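Local coordinates for nucleoprotein (Sendai virus, PDB 6M7D) that coats the viral RNA genome as a helical nucleocapsid, one subunit per six nucleotides, protecting it from nucleases and presenting it as template for transcription and replication, at residues 179-184 with 221-226; 187-192 with 215-220; 173-178 with 231-236; 31-36 with 67-72. One frame throughout, in Å; residues are numbered along the deposited sequence.

Contact 1 of 4, residues 179-184 with 221-226; sequences VKAITS and SVMRSQ. With nucleotides of chain B.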
# COMPACT_ATOMS: atom_id res chain seq x y z
N VAL A 179 3.20 0.65 2.58
CA VAL A 179 3.16 1.19 1.22
C VAL A 179 3.92 0.29 0.24
O VAL A 179 3.47 0.06 -0.89
CB VAL A 179 3.71 2.63 1.17
CG1 VAL A 179 3.79 3.11 -0.26
CG2 VAL A 179 2.83 3.55 1.94
N LYS A 180 5.06 -0.26 0.65
CA LYS A 180 5.87 -1.09 -0.23
C LYS A 180 6.26 -2.44 0.38
O LYS A 180 7.01 -3.18 -0.25
CB LYS A 180 7.14 -0.35 -0.65
CG LYS A 180 6.97 0.46 -1.90
CD LYS A 180 8.30 0.95 -2.41
CE LYS A 180 8.15 1.64 -3.74
NZ LYS A 180 9.47 2.03 -4.27
N ALA A 181 5.77 -2.77 1.57
CA ALA A 181 6.17 -4.02 2.20
C ALA A 181 5.79 -5.23 1.35
O ALA A 181 6.56 -6.19 1.24
CB ALA A 181 5.54 -4.13 3.59
N ILE A 182 4.62 -5.18 0.73
CA ILE A 182 4.07 -6.33 0.02
C ILE A 182 4.54 -6.39 -1.42
O ILE A 182 5.00 -7.43 -1.89
CB ILE A 182 2.52 -6.30 0.09
CG1 ILE A 182 2.04 -6.21 1.54
CG2 ILE A 182 1.94 -7.52 -0.58
CD1 ILE A 182 2.59 -7.27 2.42
N THR A 183 4.45 -5.27 -2.14
CA THR A 183 4.59 -5.33 -3.59
C THR A 183 6.00 -5.01 -4.04
O THR A 183 6.43 -5.46 -5.11
CB THR A 183 3.59 -4.39 -4.25
OG1 THR A 183 3.64 -3.11 -3.60
CG2 THR A 183 2.19 -4.95 -4.12
N SER A 184 6.75 -4.24 -3.26
CA SER A 184 8.15 -3.98 -3.56
C SER A 184 8.95 -4.23 -2.28
O SER A 184 9.32 -3.30 -1.57
CB SER A 184 8.36 -2.57 -4.08
OG SER A 184 9.73 -2.22 -4.00
N SER A 221 8.52 -7.44 6.86
CA SER A 221 8.49 -8.90 6.87
C SER A 221 7.24 -9.41 7.58
O SER A 221 6.58 -10.34 7.10
CB SER A 221 9.75 -9.44 7.54
OG SER A 221 9.50 -9.75 8.89
N VAL A 222 6.90 -8.80 8.72
CA VAL A 222 5.68 -9.20 9.42
C VAL A 222 4.45 -8.94 8.55
O VAL A 222 3.49 -9.70 8.58
CB VAL A 222 5.58 -8.47 10.77
CG1 VAL A 222 4.30 -8.82 11.46
CG2 VAL A 222 6.74 -8.86 11.63
N MET A 223 4.47 -7.86 7.77
CA MET A 223 3.35 -7.57 6.89
C MET A 223 3.28 -8.56 5.73
O MET A 223 2.20 -8.94 5.30
CB MET A 223 3.46 -6.15 6.35
CG MET A 223 3.12 -5.10 7.36
SD MET A 223 3.47 -3.47 6.73
CE MET A 223 2.63 -2.50 7.95
N ARG A 224 4.44 -8.95 5.20
CA ARG A 224 4.47 -9.94 4.13
C ARG A 224 3.94 -11.28 4.61
O ARG A 224 3.28 -12.00 3.85
CB ARG A 224 5.89 -10.09 3.60
CG ARG A 224 6.20 -9.20 2.44
CD ARG A 224 7.63 -9.37 2.02
NE ARG A 224 8.47 -8.28 2.50
CZ ARG A 224 9.50 -8.44 3.32
NH1 ARG A 224 9.82 -9.65 3.75
NH2 ARG A 224 10.21 -7.39 3.70
N SER A 225 4.21 -11.63 5.86
CA SER A 225 3.78 -12.94 6.34
C SER A 225 2.33 -12.93 6.79
O SER A 225 1.60 -13.91 6.60
CB SER A 225 4.69 -13.41 7.47
OG SER A 225 4.44 -12.68 8.65
N GLN A 226 1.88 -11.83 7.39
CA GLN A 226 0.58 -11.75 8.04
C GLN A 226 -0.39 -11.01 7.15
O GLN A 226 -0.44 -9.78 7.15
CB GLN A 226 0.70 -11.07 9.40
CG GLN A 226 1.46 -11.89 10.41
CD GLN A 226 1.05 -13.34 10.39
OE1 GLN A 226 -0.09 -13.67 10.69
NE2 GLN A 226 1.97 -14.21 10.03
P U B 4 8.54 -0.30 -7.20
OP1 U B 4 9.69 -0.08 -6.30
OP2 U B 4 7.16 -0.25 -6.68
O5' U B 4 8.60 0.76 -8.37
C5' U B 4 9.83 1.06 -9.01
C4' U B 4 9.71 2.27 -9.89
O4' U B 4 8.70 2.05 -10.91
C3' U B 4 9.24 3.55 -9.24
O3' U B 4 10.23 4.18 -8.45
C2' U B 4 8.82 4.37 -10.44
O2' U B 4 9.98 4.82 -11.12
C1' U B 4 8.17 3.29 -11.31
N1 U B 4 6.70 3.27 -11.20
C2 U B 4 5.96 4.28 -11.80
O2 U B 4 6.43 5.22 -12.38
N3 U B 4 4.61 4.18 -11.68
C4 U B 4 3.93 3.19 -11.05
O4 U B 4 2.71 3.25 -11.04
C5 U B 4 4.74 2.18 -10.47
C6 U B 4 6.06 2.24 -10.56
P U B 2 1.95 -9.17 -11.74
OP1 U B 2 0.90 -8.21 -12.08
OP2 U B 2 2.97 -9.57 -12.72
O5' U B 2 2.73 -8.57 -10.50
C5' U B 2 2.06 -8.05 -9.37
C4' U B 2 3.05 -7.60 -8.34
O4' U B 2 3.89 -8.70 -7.97
C3' U B 2 4.02 -6.55 -8.82
O3' U B 2 3.47 -5.25 -8.74
C2' U B 2 5.22 -6.75 -7.90
O2' U B 2 5.01 -6.11 -6.66
C1' U B 2 5.19 -8.24 -7.66
N1 U B 2 6.16 -9.03 -8.45
C2 U B 2 7.46 -9.11 -7.99
O2 U B 2 7.85 -8.51 -7.02
N3 U B 2 8.28 -9.90 -8.72
C4 U B 2 7.94 -10.62 -9.84
O4 U B 2 8.79 -11.29 -10.41
C5 U B 2 6.58 -10.50 -10.23
C6 U B 2 5.75 -9.74 -9.53
P U B 5 9.85 4.77 -7.00
OP1 U B 5 11.11 4.97 -6.26
OP2 U B 5 8.78 3.93 -6.43
O5' U B 5 9.19 6.18 -7.29
C5' U B 5 9.70 7.05 -8.29
C4' U B 5 8.62 7.92 -8.86
O4' U B 5 7.65 7.12 -9.57
C3' U B 5 7.78 8.70 -7.87
O3' U B 5 8.44 9.84 -7.38
C2' U B 5 6.53 9.02 -8.68
O2' U B 5 6.78 10.12 -9.54
C1' U B 5 6.40 7.77 -9.55
N1 U B 5 5.36 6.83 -9.09
C2 U B 5 4.04 7.11 -9.35
O2 U B 5 3.66 8.12 -9.91
N3 U B 5 3.14 6.19 -8.93
C4 U B 5 3.42 5.02 -8.29
O4 U B 5 2.50 4.28 -7.97
C5 U B 5 4.81 4.79 -8.06
C6 U B 5 5.71 5.67 -8.47

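Contact 2 of 4, residues 187-192 with 215-220; sequences GLRKGF and TVEGIG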
# COMPACT_ATOMS: atom_id res chain seq x y z
N GLY A 187 12.67 -2.72 -2.52
CA GLY A 187 12.76 -1.28 -2.43
C GLY A 187 11.96 -0.73 -1.27
O GLY A 187 11.42 0.37 -1.35
N LEU A 188 11.86 -1.51 -0.19
CA LEU A 188 11.04 -1.13 0.94
C LEU A 188 11.71 -0.07 1.81
O LEU A 188 11.04 0.84 2.29
CB LEU A 188 10.69 -2.35 1.78
CG LEU A 188 10.18 -2.08 3.20
CD1 LEU A 188 8.85 -1.36 3.17
CD2 LEU A 188 10.05 -3.37 3.97
N ARG A 189 13.01 -0.19 2.05
CA ARG A 189 13.68 0.78 2.91
C ARG A 189 13.81 2.13 2.22
O ARG A 189 13.45 3.17 2.79
CB ARG A 189 15.05 0.24 3.30
CG ARG A 189 15.93 1.21 4.03
CD ARG A 189 17.33 0.66 4.14
NE ARG A 189 17.33 -0.67 4.74
CZ ARG A 189 17.97 -0.99 5.86
NH1 ARG A 189 18.68 -0.07 6.50
NH2 ARG A 189 17.92 -2.23 6.33
N LYS A 190 14.31 2.13 0.99
CA LYS A 190 14.41 3.36 0.21
C LYS A 190 13.04 3.99 0.02
O LYS A 190 12.87 5.20 0.20
CB LYS A 190 15.07 3.04 -1.13
CG LYS A 190 15.25 4.24 -2.03
CD LYS A 190 14.94 3.88 -3.47
CE LYS A 190 14.64 5.12 -4.28
NZ LYS A 190 13.49 5.89 -3.71
N GLY A 191 12.05 3.18 -0.36
CA GLY A 191 10.72 3.70 -0.56
C GLY A 191 10.08 4.19 0.72
O GLY A 191 9.31 5.15 0.72
N PHE A 192 10.40 3.54 1.84
CA PHE A 192 9.90 4.00 3.12
C PHE A 192 10.41 5.38 3.44
O PHE A 192 9.65 6.25 3.86
CB PHE A 192 10.30 3.04 4.24
CG PHE A 192 9.96 3.55 5.61
CD1 PHE A 192 10.86 4.32 6.33
CD2 PHE A 192 8.73 3.29 6.17
CE1 PHE A 192 10.53 4.80 7.57
CE2 PHE A 192 8.40 3.78 7.41
CZ PHE A 192 9.31 4.53 8.11
N THR A 215 13.99 -1.55 11.64
CA THR A 215 12.59 -1.57 12.03
C THR A 215 11.68 -1.65 10.82
O THR A 215 10.69 -2.39 10.82
CB THR A 215 12.26 -0.31 12.85
OG1 THR A 215 13.08 -0.29 14.02
CG2 THR A 215 10.80 -0.30 13.24
N VAL A 216 12.01 -0.87 9.78
CA VAL A 216 11.19 -0.86 8.54
C VAL A 216 11.24 -2.25 7.90
O VAL A 216 10.17 -2.76 7.50
CB VAL A 216 11.70 0.22 7.56
CG1 VAL A 216 11.04 0.10 6.19
CG2 VAL A 216 11.53 1.62 8.13
N GLU A 217 12.43 -2.86 7.86
CA GLU A 217 12.59 -4.22 7.27
C GLU A 217 11.82 -5.24 8.11
O GLU A 217 11.11 -6.07 7.51
CB GLU A 217 14.08 -4.58 7.22
CG GLU A 217 14.91 -3.60 6.41
CD GLU A 217 14.48 -3.46 4.96
OE1 GLU A 217 14.88 -2.47 4.33
OE2 GLU A 217 13.74 -4.34 4.48
N GLY A 218 11.92 -5.14 9.44
CA GLY A 218 11.22 -6.07 10.34
C GLY A 218 9.71 -5.96 10.23
O GLY A 218 9.05 -7.01 10.17
N ILE A 219 9.20 -4.74 10.18
CA ILE A 219 7.73 -4.50 10.05
C ILE A 219 7.25 -5.03 8.70
O ILE A 219 6.18 -5.67 8.66
CB ILE A 219 7.38 -3.01 10.25
CG1 ILE A 219 7.77 -2.52 11.65
CG2 ILE A 219 5.91 -2.75 9.96
CD1 ILE A 219 7.34 -1.11 11.95
N GLY A 220 8.03 -4.80 7.64
CA GLY A 220 7.67 -5.24 6.31
C GLY A 220 7.61 -6.74 6.19
O GLY A 220 6.76 -7.29 5.49

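Contact 3 of 4, residues 173-178 with 231-236; sequences QVWIVL and SLMVET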
# COMPACT_ATOMS: atom_id res chain seq x y z
N GLN A 173 4.16 5.65 10.43
CA GLN A 173 5.33 4.99 9.87
C GLN A 173 5.07 3.52 9.60
O GLN A 173 5.59 2.96 8.63
CB GLN A 173 6.52 5.18 10.78
CG GLN A 173 7.03 6.57 10.79
CD GLN A 173 8.28 6.70 11.59
OE1 GLN A 173 9.38 6.62 11.06
NE2 GLN A 173 8.13 6.87 12.89
N VAL A 174 4.28 2.87 10.45
CA VAL A 174 3.89 1.49 10.16
C VAL A 174 3.13 1.43 8.84
O VAL A 174 3.36 0.55 7.99
CB VAL A 174 3.07 0.91 11.32
CG1 VAL A 174 2.56 -0.47 10.99
CG2 VAL A 174 3.91 0.88 12.58
N TRP A 175 2.22 2.38 8.62
CA TRP A 175 1.49 2.42 7.36
C TRP A 175 2.41 2.71 6.18
O TRP A 175 2.25 2.14 5.09
CB TRP A 175 0.38 3.46 7.46
CG TRP A 175 -0.75 3.02 8.31
CD1 TRP A 175 -0.81 3.03 9.67
CD2 TRP A 175 -2.00 2.49 7.87
NE1 TRP A 175 -2.01 2.55 10.10
CE2 TRP A 175 -2.76 2.21 9.01
CE3 TRP A 175 -2.54 2.23 6.61
CZ2 TRP A 175 -4.03 1.69 8.93
CZ3 TRP A 175 -3.80 1.71 6.54
CH2 TRP A 175 -4.54 1.45 7.69
N ILE A 176 3.39 3.60 6.37
CA ILE A 176 4.35 3.89 5.32
C ILE A 176 5.13 2.64 4.96
O ILE A 176 5.47 2.41 3.80
CB ILE A 176 5.28 5.04 5.74
CG1 ILE A 176 4.51 6.34 5.86
CG2 ILE A 176 6.37 5.23 4.73
CD1 ILE A 176 5.28 7.42 6.53
N VAL A 177 5.42 1.80 5.95
CA VAL A 177 6.00 0.50 5.65
C VAL A 177 5.08 -0.29 4.74
O VAL A 177 5.51 -0.82 3.71
CB VAL A 177 6.32 -0.28 6.94
CG1 VAL A 177 6.71 -1.69 6.60
CG2 VAL A 177 7.42 0.40 7.72
N LEU A 178 3.79 -0.36 5.09
CA LEU A 178 2.85 -1.10 4.26
C LEU A 178 2.85 -0.61 2.81
O LEU A 178 2.52 -1.38 1.90
CB LEU A 178 1.43 -1.01 4.82
CG LEU A 178 0.39 -1.81 4.02
CD1 LEU A 178 0.70 -3.28 4.09
CD2 LEU A 178 -1.03 -1.55 4.46
N SER A 231 -4.97 -7.04 5.95
CA SER A 231 -6.41 -6.93 5.81
C SER A 231 -6.98 -5.92 6.79
O SER A 231 -7.88 -5.15 6.44
CB SER A 231 -7.06 -8.29 6.03
OG SER A 231 -6.85 -8.74 7.35
N LEU A 232 -6.48 -5.92 8.03
CA LEU A 232 -6.95 -4.95 9.01
C LEU A 232 -6.62 -3.53 8.57
O LEU A 232 -7.43 -2.61 8.74
CB LEU A 232 -6.33 -5.24 10.37
CG LEU A 232 -6.38 -4.09 11.37
CD1 LEU A 232 -7.70 -4.07 12.07
CD2 LEU A 232 -5.26 -4.20 12.36
N MET A 233 -5.43 -3.32 8.01
CA MET A 233 -5.07 -1.99 7.56
C MET A 233 -5.89 -1.56 6.35
O MET A 233 -6.35 -0.42 6.26
CB MET A 233 -3.57 -1.94 7.26
CG MET A 233 -2.73 -2.21 8.49
SD MET A 233 -0.98 -2.38 8.14
CE MET A 233 -0.48 -0.68 8.15
N VAL A 234 -6.05 -2.48 5.39
CA VAL A 234 -6.86 -2.19 4.18
C VAL A 234 -8.30 -1.93 4.63
O VAL A 234 -8.92 -0.98 4.10
CB VAL A 234 -6.79 -3.35 3.17
CG1 VAL A 234 -7.91 -3.27 2.14
CG2 VAL A 234 -5.44 -3.42 2.48
N GLU A 235 -8.79 -2.71 5.59
CA GLU A 235 -10.17 -2.56 6.13
C GLU A 235 -10.31 -1.18 6.79
O GLU A 235 -11.34 -0.53 6.56
CB GLU A 235 -10.46 -3.67 7.14
CG GLU A 235 -11.91 -3.73 7.57
CD GLU A 235 -12.89 -3.97 6.43
OE1 GLU A 235 -12.43 -4.10 5.28
OE2 GLU A 235 -14.10 -4.02 6.70
N THR A 236 -9.29 -0.76 7.54
CA THR A 236 -9.33 0.56 8.22
C THR A 236 -9.42 1.67 7.17
O THR A 236 -10.22 2.60 7.35
CB THR A 236 -8.04 0.78 9.03
OG1 THR A 236 -7.88 -0.31 9.94
CG2 THR A 236 -8.03 2.09 9.79

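Contact 4 of 4, residues 31-36 with 67-72; sequences QRSTVS and QHSQRG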
# COMPACT_ATOMS: atom_id res chain seq x y z
N GLN A 31 -7.86 -23.18 8.97
CA GLN A 31 -6.93 -23.08 10.08
C GLN A 31 -6.57 -21.62 10.34
O GLN A 31 -6.32 -20.85 9.42
CB GLN A 31 -5.67 -23.89 9.79
CG GLN A 31 -5.95 -25.36 9.56
CD GLN A 31 -6.72 -25.98 10.70
OE1 GLN A 31 -6.41 -25.76 11.87
NE2 GLN A 31 -7.73 -26.78 10.37
N ARG A 32 -6.55 -21.25 11.62
CA ARG A 32 -6.25 -19.89 12.01
C ARG A 32 -5.41 -19.89 13.28
O ARG A 32 -5.66 -20.67 14.20
CB ARG A 32 -7.53 -19.07 12.24
CG ARG A 32 -8.51 -19.73 13.16
CD ARG A 32 -9.47 -18.72 13.75
NE ARG A 32 -10.00 -17.82 12.74
CZ ARG A 32 -11.03 -17.00 12.95
NH1 ARG A 32 -11.63 -16.99 14.13
NH2 ARG A 32 -11.45 -16.20 11.98
N SER A 33 -4.40 -19.03 13.30
CA SER A 33 -3.62 -18.85 14.51
C SER A 33 -4.38 -17.98 15.49
O SER A 33 -5.19 -17.13 15.12
CB SER A 33 -2.26 -18.21 14.19
OG SER A 33 -1.39 -19.14 13.58
N THR A 34 -4.12 -18.20 16.77
CA THR A 34 -4.69 -17.38 17.84
C THR A 34 -3.64 -16.35 18.24
O THR A 34 -2.53 -16.71 18.62
CB THR A 34 -5.15 -18.25 19.01
OG1 THR A 34 -5.63 -17.41 20.07
CG2 THR A 34 -4.02 -19.15 19.52
N VAL A 35 -3.99 -15.08 18.12
CA VAL A 35 -3.05 -13.99 18.31
C VAL A 35 -3.49 -13.15 19.50
O VAL A 35 -4.67 -12.78 19.61
CB VAL A 35 -2.94 -13.12 17.04
CG1 VAL A 35 -1.80 -12.19 17.18
CG2 VAL A 35 -2.74 -14.00 15.82
N SER A 36 -2.55 -12.84 20.38
CA SER A 36 -2.80 -12.00 21.53
C SER A 36 -2.64 -10.54 21.13
O SER A 36 -1.57 -10.13 20.66
CB SER A 36 -1.85 -12.33 22.68
OG SER A 36 -1.79 -13.73 22.89
N GLN A 67 6.84 -15.47 17.08
CA GLN A 67 6.12 -16.00 15.90
C GLN A 67 5.58 -14.83 15.07
O GLN A 67 5.12 -13.85 15.68
CB GLN A 67 4.96 -16.89 16.36
CG GLN A 67 5.41 -18.13 17.13
CD GLN A 67 4.24 -18.89 17.71
OE1 GLN A 67 3.18 -18.33 17.97
NE2 GLN A 67 4.44 -20.18 17.93
N HIS A 68 5.56 -14.98 13.75
CA HIS A 68 5.12 -13.88 12.85
C HIS A 68 3.67 -13.48 13.19
O HIS A 68 3.38 -12.27 13.15
CB HIS A 68 5.31 -14.26 11.38
CG HIS A 68 6.68 -13.94 10.87
ND1 HIS A 68 6.94 -12.81 10.12
CD2 HIS A 68 7.85 -14.59 10.99
CE1 HIS A 68 8.21 -12.77 9.81
NE2 HIS A 68 8.80 -13.85 10.33
N SER A 69 2.81 -14.45 13.48
CA SER A 69 1.44 -14.10 13.85
C SER A 69 1.42 -13.25 15.12
O SER A 69 0.64 -12.30 15.23
CB SER A 69 0.60 -15.36 14.03
OG SER A 69 0.55 -15.74 15.39
N GLN A 70 2.29 -13.56 16.08
CA GLN A 70 2.32 -12.78 17.31
C GLN A 70 2.90 -11.40 17.07
O GLN A 70 2.44 -10.41 17.66
CB GLN A 70 3.11 -13.52 18.38
CG GLN A 70 2.82 -13.01 19.78
CD GLN A 70 1.37 -12.61 19.95
OE1 GLN A 70 0.47 -13.45 19.93
NE2 GLN A 70 1.12 -11.31 20.12
N ARG A 71 3.91 -11.30 16.21
CA ARG A 71 4.43 -9.99 15.84
C ARG A 71 3.37 -9.18 15.10
O ARG A 71 3.25 -7.96 15.31
CB ARG A 71 5.68 -10.16 14.99
CG ARG A 71 6.75 -10.96 15.66
CD ARG A 71 7.79 -11.42 14.67
NE ARG A 71 8.43 -10.31 14.00
CZ ARG A 71 9.41 -10.43 13.11
NH1 ARG A 71 9.87 -11.63 12.80
NH2 ARG A 71 9.94 -9.36 12.55
N GLY A 72 2.59 -9.83 14.25
CA GLY A 72 1.47 -9.15 13.63
C GLY A 72 0.43 -8.70 14.63
O GLY A 72 -0.21 -7.67 14.45

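Contact 1 of 4, residues 179-184 with 221-226
Lys180 NZ is held by two phosphates at once: it bonds to OP1 of U4 of chain B at 2.9 Å and to OP2 of the next nucleotide, U5 of chain B, at 3.0 Å. The side chain runs extended beyond CG, so the ammonium reaches the RNA backbone at full stretch and spans two successive phosphates, as befits a residue known to bind RNA. OP1 of U4 of chain B takes a second bond, from Ser184 OG at 3.1 Å. That hydroxyl stands anti to its own backbone N (chi1 164°), so the turn after the helix adds a neutral donor beside the charged one.

The other side of this turn leans on residues 221-226. Arg224 bends at chi3 and brings NE to the carbonyl oxygen of Ala181 at 3.1 Å. The bond is in the carbonyl plane and nearly in the guanidinium plane, although the N-H points somewhat off line, at 140°. Ser185 OG also bonds to Ala181 O, so a carbonyl near the helix end has two donors. Beside this polar bond the contact is apolar. Ala181 CB faces the other helix and meets Met223 SD at 3.8 Å, while Ile182 CD1 reaches over the backbone between Met223 and Arg224 and comes 3.7 Å from Arg224 CA.

The contact thus joins the C-terminal end of helix 163-181 to that of helix 213-225. Met223 continues onto Leu229 and Met233 of helix 227-239, Val179 packs on helix 249-261, and Ser221 and Val222 touch helix 68-80.

Contact 2 of 4, residues 187-192 with 215-220
Two helices, 188-192 and 215-220, cross here steeply, with 114° between their directions and the short axes 9.6 Å apart at closest approach. The dense part gathers round Val216. Its CG2, placed anti to the carbonyl carbon, sits over the centre of the Phe192 ring, a CH-pi contact with the methyl 3.3 Å from the ring centroid and 13° off the ring normal. Val216 CG1, on the branch anti to the backbone N, touches Phe192 CB and lies 3.8 Å from Leu188 CG. Leu188 slides past Val216 in the opposite sense, and Leu188 CD2 settles on the bare backbone of Gly220, 3.8 Å from Gly220 CA; with no side chain on that glycine the methyl can lie directly against the helix.

The solvent side is polar and less certain. Arg189, an exposed residue, is bent at chi3 and Glu217 at chi2; the two chains cross at about a right angle, and Arg189 NE forms a salt bridge with Glu217 OE1 at 3.1 Å, though the modelled place of that oxygen is not secure. Lys190, an RNA-binding residue on the same helix, points away from residues 215-220, its NZ making a long, weak ion pair with an RNA phosphate.

Inward, Phe192 packs on Ile176 and Val177. The start of helix 188-202 thus lies against both helix 213-225 and helix 163-181, which also touch each other through Ile219 and Val177.

Contact 3 of 4, residues 173-178 with 231-236
With CG anti to the carbonyl carbon (chi1 -62°), the Met233 chain runs straight through chi2 and then turns sharply at chi3 (85°), laying its methyl on the indole of Trp175. Trp175 likewise has CG beside its backbone N and reaches toward Met233 tip to tip, giving a Met-aromatic contact in a fully buried helix crossing. Met233 CE sits over one face of the five-membered ring of Trp175, 3.6 Å from its centroid, as a CH-pi contact. Met233 SD makes a longer, oblique sulfur-aromatic approach, 4.9 Å from the centroid of the six-membered ring of Trp175. Nearer its own helix, Met233 CB lies over the six-membered ring, 3.6 Å from Trp175 CH2.

The helices 173-178 and 231-236 lie 105° apart in direction, and their axes come no nearer than 11.6 Å, so these long side chains fill the gap. Leu79 of helix 68-80 and Ile254 and Val257 of helix 249-261 also pack on Trp175. Thr236 meets the indole in its plane, at the edge, through CB; its hydroxyl bonds to Leu232 O and to Tyr89 OH. On the flank of the methionine, Leu178 CD2 comes up to the sulfur itself, 3.8 Å from Met233 SD.

Contact 4 of 4, residues 31-36 with 67-72
Gln70 carries the polar half of this contact. From CB, its CG swings anti to the backbone N (chi1 -162°), and a bend at chi2 (36°) turns the amide across to the strand. Gln70 CD comes within 3.9 Å of Ser36 O, and from there the two ends part. Gln70 OE1 takes the backbone N-H of Ser36 at 3.1 Å, on a lone pair and in the carbonyl plane. Gln70 NE2 gives its hydrogen to Ser36 O at 3.0 Å, almost straight at 171°, again on a lone pair, with the acceptor lying in the plane of the Gln70 amide. The amide therefore accepts from Ser36 N and donates to Ser36 O, a two-bond pairing with the backbone of one residue that fixes its rotation.

Alongside, Val35 supplies the van der Waals part, its methyls lying against polar atoms of the helix. Val35 CG1, anti to the backbone N, rests at Ser69 O and also comes 3.8 Å from Gln70 OE1, while Val35 CG2 meets Ser69 OG at 3.7 Å. Farther back along the strand, Ser33 CB comes 3.9 Å from Ser69 OG.

Strand 33-40 is an outermost strand of the sheet within this chain. Ser33 and Val35 bond through their backbones to strand 99-108, and Ser36, offering its N-H and C=O on the other edge, is met by Gln70 at the start of helix 68-80. The helix in turn rests through His68 and Arg71 on helix 213-225, so it lies between the edge of the sheet and the helical body.

Contacts 1, 2 and 3 form one continuous helical core: contact 1 lies 9 Å centre to centre from contact 2 and 10 Å from contact 3, and along the chain they nest, 2 inside 1 inside 3. Met223 CE of contact 1 lies 3.6 Å from Met233 CE of contact 3, while Ala181 CB rests 3.6 Å from Gly220 CA of contact 2. Contact 1 grips the RNA through Lys180. Contact 2 carries Lys190, another RNA-binding residue, and its nearest atom is about 4 Å from the RNA; the nearest atoms of contacts 3 and 4 are about 9 and 17 Å away. Contact 4 touches contact 1, where Ser225 OG and His68 ND1 share a weak hydrogen bond.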